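Local coordinates for DegV family protein (PDB 2DT8) that binds a fatty acid and carries a zinc ion, though the physiological role of this DegV family protein is not established, at residues A240-V245 against E253-N258; G19-R24 against R128-L133; E75-A80 against P107-V112. All coordinates share one frame; numbering follows the deposited sequence.

Contact 1. Residues A240-V245 against E253-N258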
# COMPACT_ATOMS: atom_id res chain seq x y z
N ALA A 240 5.05 -15.25 11.22
CA ALA A 240 6.40 -15.58 11.67
C ALA A 240 7.31 -14.37 11.52
O ALA A 240 8.18 -14.11 12.36
CB ALA A 240 6.95 -16.74 10.85
N LEU A 241 7.10 -13.61 10.45
CA LEU A 241 7.89 -12.42 10.19
C LEU A 241 7.61 -11.36 11.26
O LEU A 241 8.54 -10.74 11.78
CB LEU A 241 7.55 -11.89 8.79
CG LEU A 241 8.35 -10.70 8.27
CD1 LEU A 241 9.82 -11.07 8.20
CD2 LEU A 241 7.83 -10.30 6.88
N ARG A 242 6.34 -11.16 11.60
CA ARG A 242 5.97 -10.18 12.61
C ARG A 242 6.54 -10.58 13.97
O ARG A 242 6.97 -9.72 14.74
CB ARG A 242 4.44 -10.06 12.70
CG ARG A 242 3.94 -9.07 13.75
CD ARG A 242 2.43 -8.95 13.68
NE ARG A 242 1.87 -8.00 14.65
CZ ARG A 242 1.43 -8.33 15.86
NH1 ARG A 242 1.47 -9.59 16.27
NH2 ARG A 242 0.94 -7.39 16.66
N GLN A 243 6.53 -11.87 14.27
CA GLN A 243 7.05 -12.36 15.54
C GLN A 243 8.55 -12.10 15.63
O GLN A 243 9.05 -11.65 16.67
CB GLN A 243 6.75 -13.86 15.68
CG GLN A 243 5.26 -14.15 15.90
CD GLN A 243 4.86 -15.57 15.52
OE1 GLN A 243 3.69 -15.94 15.63
NE2 GLN A 243 5.82 -16.37 15.07
N GLU A 244 9.28 -12.38 14.56
CA GLU A 244 10.71 -12.16 14.45
C GLU A 244 11.01 -10.65 14.57
O GLU A 244 11.83 -10.24 15.39
CB GLU A 244 11.23 -12.74 13.12
CG GLU A 244 11.10 -14.28 13.06
CD GLU A 244 11.57 -14.90 11.75
OE1 GLU A 244 11.02 -14.55 10.68
OE2 GLU A 244 12.50 -15.74 11.79
N VAL A 245 10.20 -9.79 14.08
CA VAL A 245 10.40 -8.35 14.21
C VAL A 245 10.13 -7.85 15.62
O VAL A 245 10.89 -7.03 16.15
CB VAL A 245 9.50 -7.56 13.23
CG1 VAL A 245 9.49 -6.08 13.59
CG2 VAL A 245 10.01 -7.74 11.80
N GLU A 253 6.84 0.01 18.16
CA GLU A 253 5.70 0.31 19.02
C GLU A 253 4.31 0.00 18.45
O GLU A 253 3.31 -0.01 19.15
CB GLU A 253 5.72 1.77 19.47
CG GLU A 253 5.71 2.80 18.35
CD GLU A 253 5.44 4.20 18.86
OE1 GLU A 253 6.03 4.57 19.89
OE2 GLU A 253 4.65 4.93 18.22
N GLU A 254 4.34 -0.25 17.12
CA GLU A 254 3.07 -0.55 16.48
C GLU A 254 3.48 -1.60 15.50
O GLU A 254 4.51 -1.57 14.85
CB GLU A 254 2.57 0.73 15.88
CG GLU A 254 1.37 0.47 14.98
CD GLU A 254 0.04 0.68 15.68
OE1 GLU A 254 -0.05 0.45 16.90
OE2 GLU A 254 -0.93 1.06 14.98
N ALA A 255 2.53 -2.56 15.40
CA ALA A 255 2.75 -3.63 14.44
C ALA A 255 1.39 -4.21 13.88
O ALA A 255 0.99 -5.35 14.13
CB ALA A 255 3.50 -4.86 15.06
N LEU A 256 0.68 -3.33 13.18
CA LEU A 256 -0.64 -3.61 12.62
C LEU A 256 -0.53 -4.65 11.53
O LEU A 256 0.46 -4.67 10.81
CB LEU A 256 -1.22 -2.33 12.03
CG LEU A 256 -2.62 -2.29 11.43
CD1 LEU A 256 -3.67 -2.61 12.50
CD2 LEU A 256 -2.84 -0.90 10.87
N VAL A 257 -1.55 -5.50 11.39
CA VAL A 257 -1.57 -6.55 10.38
C VAL A 257 -2.90 -6.54 9.65
O VAL A 257 -3.96 -6.49 10.27
CB VAL A 257 -1.40 -7.96 11.02
CG1 VAL A 257 -1.28 -9.02 9.93
CG2 VAL A 257 -0.20 -7.97 11.93
N ASN A 258 -2.85 -6.57 8.32
CA ASN A 258 -4.08 -6.61 7.54
C ASN A 258 -3.81 -7.39 6.28
O ASN A 258 -2.66 -7.57 5.86
CB ASN A 258 -4.56 -5.19 7.16
CG ASN A 258 -6.02 -5.17 6.68
OD1 ASN A 258 -6.78 -6.11 6.91
ND2 ASN A 258 -6.41 -4.08 6.04

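Contact 2. Residues G19-R24 against R128-L133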
# COMPACT_ATOMS: atom_id res chain seq x y z
N GLY A 19 -12.91 4.48 9.29
CA GLY A 19 -14.27 4.98 9.44
C GLY A 19 -14.30 6.04 10.50
O GLY A 19 -14.73 7.17 10.23
N ARG A 20 -13.91 5.71 11.73
CA ARG A 20 -14.01 6.66 12.82
C ARG A 20 -13.11 7.88 12.68
O ARG A 20 -13.38 8.94 13.25
CB ARG A 20 -13.73 5.97 14.17
CG ARG A 20 -12.34 5.37 14.33
CD ARG A 20 -12.19 4.72 15.70
NE ARG A 20 -10.93 4.01 15.90
CZ ARG A 20 -9.78 4.58 16.24
NH1 ARG A 20 -9.71 5.89 16.45
NH2 ARG A 20 -8.69 3.84 16.39
N LEU A 21 -12.04 7.74 11.90
CA LEU A 21 -11.10 8.83 11.69
C LEU A 21 -11.54 9.83 10.62
O LEU A 21 -10.88 10.83 10.37
CB LEU A 21 -9.72 8.26 11.34
CG LEU A 21 -9.07 7.44 12.46
CD1 LEU A 21 -7.76 6.82 11.97
CD2 LEU A 21 -8.82 8.34 13.67
N GLY A 22 -12.66 9.55 9.96
CA GLY A 22 -13.16 10.46 8.96
C GLY A 22 -12.39 10.43 7.65
O GLY A 22 -12.41 11.40 6.89
N VAL A 23 -11.70 9.33 7.40
CA VAL A 23 -10.94 9.18 6.16
C VAL A 23 -11.94 8.71 5.11
O VAL A 23 -12.62 7.71 5.31
CB VAL A 23 -9.82 8.14 6.32
CG1 VAL A 23 -9.17 7.85 4.97
CG2 VAL A 23 -8.79 8.64 7.32
N ARG A 24 -12.04 9.43 4.00
CA ARG A 24 -12.95 9.03 2.94
C ARG A 24 -12.18 8.19 1.94
O ARG A 24 -11.03 8.47 1.62
CB ARG A 24 -13.56 10.28 2.29
CG ARG A 24 -14.29 11.12 3.34
CD ARG A 24 -14.99 12.32 2.75
NE ARG A 24 -15.64 13.09 3.80
CZ ARG A 24 -16.86 13.62 3.70
NH1 ARG A 24 -17.56 13.46 2.59
NH2 ARG A 24 -17.37 14.31 4.71
N ARG A 128 -0.70 8.72 9.74
CA ARG A 128 0.23 9.70 10.32
C ARG A 128 -0.31 11.11 10.09
O ARG A 128 -0.26 11.95 10.99
CB ARG A 128 1.61 9.55 9.70
CG ARG A 128 2.65 10.56 10.19
CD ARG A 128 2.82 10.53 11.70
NE ARG A 128 3.99 11.33 12.08
CZ ARG A 128 4.22 11.79 13.31
NH1 ARG A 128 3.36 11.54 14.29
NH2 ARG A 128 5.30 12.51 13.56
N ALA A 129 -0.83 11.37 8.89
CA ALA A 129 -1.38 12.69 8.59
C ALA A 129 -2.57 12.97 9.52
O ALA A 129 -2.70 14.06 10.07
CB ALA A 129 -1.83 12.74 7.12
N LYS A 130 -3.42 11.97 9.71
CA LYS A 130 -4.58 12.13 10.58
C LYS A 130 -4.16 12.44 12.01
O LYS A 130 -4.74 13.30 12.67
CB LYS A 130 -5.42 10.85 10.57
CG LYS A 130 -6.42 10.79 11.71
CD LYS A 130 -7.74 11.47 11.38
CE LYS A 130 -7.59 12.70 10.51
NZ LYS A 130 -8.93 13.26 10.17
N GLU A 131 -3.17 11.70 12.50
CA GLU A 131 -2.64 11.89 13.85
C GLU A 131 -2.23 13.35 14.04
O GLU A 131 -2.59 13.99 15.03
CB GLU A 131 -1.44 10.96 14.04
CG GLU A 131 -0.73 11.10 15.38
CD GLU A 131 0.37 10.08 15.55
OE1 GLU A 131 1.12 9.84 14.57
OE2 GLU A 131 0.50 9.54 16.66
N LEU A 132 -1.50 13.89 13.07
CA LEU A 132 -1.05 15.27 13.16
C LEU A 132 -2.20 16.27 13.01
O LEU A 132 -2.27 17.26 13.75
CB LEU A 132 0.03 15.54 12.11
CG LEU A 132 1.32 14.73 12.33
CD1 LEU A 132 2.28 14.99 11.18
CD2 LEU A 132 1.96 15.12 13.66
N LEU A 133 -3.09 16.03 12.05
CA LEU A 133 -4.22 16.92 11.84
C LEU A 133 -5.15 16.97 13.05
O LEU A 133 -5.63 18.05 13.41
CB LEU A 133 -5.02 16.49 10.60
CG LEU A 133 -4.28 16.66 9.27
CD1 LEU A 133 -5.06 15.97 8.17
CD2 LEU A 133 -4.10 18.15 8.97
O HOH W 1 -10.54 13.40 7.57

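Contact 3. Residues E75-A80 against P107-V112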
# COMPACT_ATOMS: atom_id res chain seq x y z
N GLU A 75 -18.27 16.59 -1.73
CA GLU A 75 -19.01 16.28 -0.52
C GLU A 75 -18.20 16.66 0.73
O GLU A 75 -18.71 17.19 1.71
CB GLU A 75 -19.34 14.76 -0.48
CG GLU A 75 -20.44 14.38 -1.46
CD GLU A 75 -20.64 12.88 -1.58
OE1 GLU A 75 -19.72 12.12 -1.20
OE2 GLU A 75 -21.71 12.46 -2.08
N ALA A 76 -16.89 16.40 0.58
CA ALA A 76 -16.02 16.68 1.71
C ALA A 76 -15.91 18.19 2.00
O ALA A 76 -15.90 18.65 3.15
CB ALA A 76 -14.58 16.17 1.43
N LEU A 77 -15.85 18.96 0.92
CA LEU A 77 -15.75 20.41 1.01
C LEU A 77 -17.01 21.11 1.47
O LEU A 77 -17.01 22.32 1.68
CB LEU A 77 -15.26 20.98 -0.32
CG LEU A 77 -13.81 20.55 -0.57
CD1 LEU A 77 -13.39 20.90 -1.99
CD2 LEU A 77 -12.90 21.23 0.45
N GLU A 78 -18.10 20.36 1.62
CA GLU A 78 -19.34 20.92 2.13
C GLU A 78 -19.17 21.24 3.62
O GLU A 78 -19.85 22.09 4.18
CB GLU A 78 -20.49 19.92 2.00
CG GLU A 78 -21.08 19.84 0.61
CD GLU A 78 -22.17 18.79 0.53
OE1 GLU A 78 -22.84 18.56 1.55
OE2 GLU A 78 -22.35 18.20 -0.56
N GLU A 79 -18.25 20.47 4.22
CA GLU A 79 -17.98 20.72 5.62
C GLU A 79 -16.51 20.82 6.01
O GLU A 79 -16.13 20.59 7.15
CB GLU A 79 -18.52 19.54 6.40
CG GLU A 79 -20.01 19.27 6.20
CD GLU A 79 -20.89 20.34 6.82
OE1 GLU A 79 -20.40 21.06 7.72
OE2 GLU A 79 -22.07 20.46 6.42
N ALA A 80 -15.70 21.11 4.97
CA ALA A 80 -14.29 21.28 5.24
C ALA A 80 -13.73 22.40 4.35
O ALA A 80 -14.39 22.76 3.37
CB ALA A 80 -13.51 19.99 4.92
N PRO A 107 -10.08 24.48 -7.38
CA PRO A 107 -8.78 25.15 -7.31
C PRO A 107 -8.48 25.79 -5.95
O PRO A 107 -9.25 26.58 -5.42
CB PRO A 107 -8.86 26.20 -8.43
CG PRO A 107 -10.33 26.50 -8.54
CD PRO A 107 -10.98 25.14 -8.35
N GLY A 108 -7.29 25.43 -5.45
CA GLY A 108 -6.93 25.92 -4.14
C GLY A 108 -7.37 25.11 -2.92
O GLY A 108 -6.85 25.26 -1.82
N ARG A 109 -8.39 24.28 -3.18
CA ARG A 109 -8.86 23.43 -2.10
C ARG A 109 -8.55 21.98 -1.96
O ARG A 109 -9.07 21.32 -1.07
CB ARG A 109 -10.32 23.72 -2.23
CG ARG A 109 -10.75 25.15 -1.85
CD ARG A 109 -12.24 25.22 -1.58
NE ARG A 109 -13.02 25.00 -2.79
CZ ARG A 109 -14.32 24.70 -2.80
NH1 ARG A 109 -14.96 24.49 -1.66
NH2 ARG A 109 -14.96 24.60 -3.95
N VAL A 110 -7.67 21.50 -2.86
CA VAL A 110 -7.34 20.09 -2.79
C VAL A 110 -5.88 19.90 -3.06
O VAL A 110 -5.33 20.41 -4.05
CB VAL A 110 -8.15 19.29 -3.84
CG1 VAL A 110 -7.75 17.80 -3.78
CG2 VAL A 110 -9.64 19.44 -3.59
N THR A 111 -5.22 19.15 -2.19
CA THR A 111 -3.81 18.84 -2.37
C THR A 111 -3.70 17.34 -2.58
O THR A 111 -4.06 16.56 -1.70
CB THR A 111 -2.97 19.24 -1.15
OG1 THR A 111 -3.09 20.65 -0.93
CG2 THR A 111 -1.49 18.90 -1.38
N VAL A 112 -3.21 16.94 -3.75
CA VAL A 112 -3.05 15.53 -4.07
C VAL A 112 -1.60 15.14 -3.85
O VAL A 112 -0.68 15.78 -4.38
CB VAL A 112 -3.43 15.27 -5.54
CG1 VAL A 112 -3.20 13.80 -5.89
CG2 VAL A 112 -4.89 15.67 -5.78
O HOH W 2 -14.42 24.63 1.27

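Contact 1. Residues A240-V245 against E253-N258
Where helix 236-247 runs alongside strand 252-259, the backbones come nearest at Arg-242 and Ala-255, whose CA atoms lie 7.5 Å apart. Arg-242 spans the distance with its side chain: CG is anti to the backbone N and the chain stays extended as far as NE, carrying that atom to the strand, where chi4 (-94°) turns the guanidinium. There Arg-242 NE donates to Ala-255 O over 2.8 Å, with an N-H...O angle of 156°. The carbonyl oxygen lies near the guanidinium plane, at its edge, while NE is tilted 19° from the carbonyl plane. Arg-242 NH2 adds a weak second bond to Ala-255 O at 3.3 Å. The psi of Ala-255 is lower than a regular strand would have, which probably helps to turn its carbonyl toward the helix.

The two segments belong to a beta-alpha-beta crossover, strand 225-231, helix 236-247, strand 252-259, whose two strands are parallel neighbours. Strand 252-259 is the outermost on its side of a four-stranded mixed sheet, and Glu-254 and Leu-256 bond through their backbones to Ala-227 and Phe-229 of strand 225-231.

Compact apolar residues, alanine and the beta-branched valine, suit the strand side that meets the arginine. The methyl CB of Ala-255 sits 3.6 Å from Arg-242 NE, small enough to let the guanidinium come in to the carbonyl beside it. Val-257 presents CG2 to the aliphatic part, 3.3 Å from Arg-242 CD, a tight contact in which the two side chains cross obliquely. Leu-241 and Val-245, on another face of the helix, pack instead against strand 273-279 and helix 204-219.

Contact 2. Residues G19-R24 against R128-L133
Leu-21 and Lys-130 carry this contact, their CA atoms 7.4 Å apart, and helix segment 128-133 sends just this lysine across to the loop. Arg-128 comes first and looks along its own helix: NH1 forms a salt bridge with Glu-131 OE1 at 2.8 Å, and NE forms another with Glu-145 of helix 139-151. At Lys-130 the chain leaves the helix with CG anti to the backbone N, then bends at chi2 (87°) and chi3 (-36°). These bends lay Lys-130 CD 3.8 Å from Leu-21 CB. Lys-130 CG is 4.0 Å from Leu-21 CD2, and the methylenes thus rest on the leucine while the ammonium swings round to its backbone. Lys-130 NZ donates to Leu-21 O over 3.1 Å, nearly in line with the carbonyl (C=O...N angle 170°). It also donates to a water, which in turn donates to Gly-22 O. The next residue, Glu-131, has a second salt bridge, to Arg-226, and Leu-133 packs on strand 3-8 and helix 139-151.

A leucine in place of Lys-130, with no ammonium to meet Leu-21 O and the water, would probably leave the turn less firmly tied to helix 120-135.

Gly-22, with positive phi, is the C-prime residue of a Schellman motif ending the short helix before it. The C-terminal end of a helix is the negative end of its dipole, and a lysine there is probably favoured electrostatically while its methylenes cover the leucine.

Contact 3. Residues E75-A80 against P107-V112
Leu-77 and Arg-109 each place CG anti to their carbonyl carbon (chi1 -67° and -68°), and this puts Leu-77 CD1 by the Arg-109 head once the arginine bends at chi3 (-68°), folding its guanidinium back over the leucine. Leu-77 CD1 lies against one face of that group, 3.9 Å above the plane and toward its rim. Leu-77 CB comes 3.8 Å from Arg-109 NH1. The contact is van der Waals in kind: leucine offers a branched apolar surface, and the flat arginine head can cover it while its N-H groups stay in their own plane. One of them is used there, since Arg-109 NH1 donates over 3.0 Å to a water at the guanidinium edge, and this water donates to Ala-80 O. The same methyl, Leu-77 CD1, also reaches the strand, 4.3 Å from Val-110 CG2.

The zinc ligand Glu-105 is near in sequence, but the zinc ion is about 12 Å from the Arg-109 side chain. The arrangement belongs to an alpha/beta fold: the turn after helix 66-76 packs beside the start of strand 110-114, which pairs in parallel with strand 82-87, whose Val-83 both Leu-77 and Val-110 touch.

From the N terminus, the chain first passes 19-24, the loop leading into strand 24-32, whose partner in contact 2 comes only a hundred residues later. Within that long excursion contact 3 opens at 75-80 and closes at 107-112, bracketing strand 82-87 and helix 95-103. Strand 110-114 then leads to helix 120-135, where 128-133 completes contact 2. Contact 3 therefore nests within contact 2, and the two touch: Arg-24 NH1 lies 3.6 Å from Ala-76 N. Contact 2 ties the loop before strand 24-32 to helix 120-135, contact 3 the turn after helix 66-76 to strand 110-114. Contact 1 follows in series, crossing neither, and ties helix 236-247 to the edge strand of the four-stranded sheet.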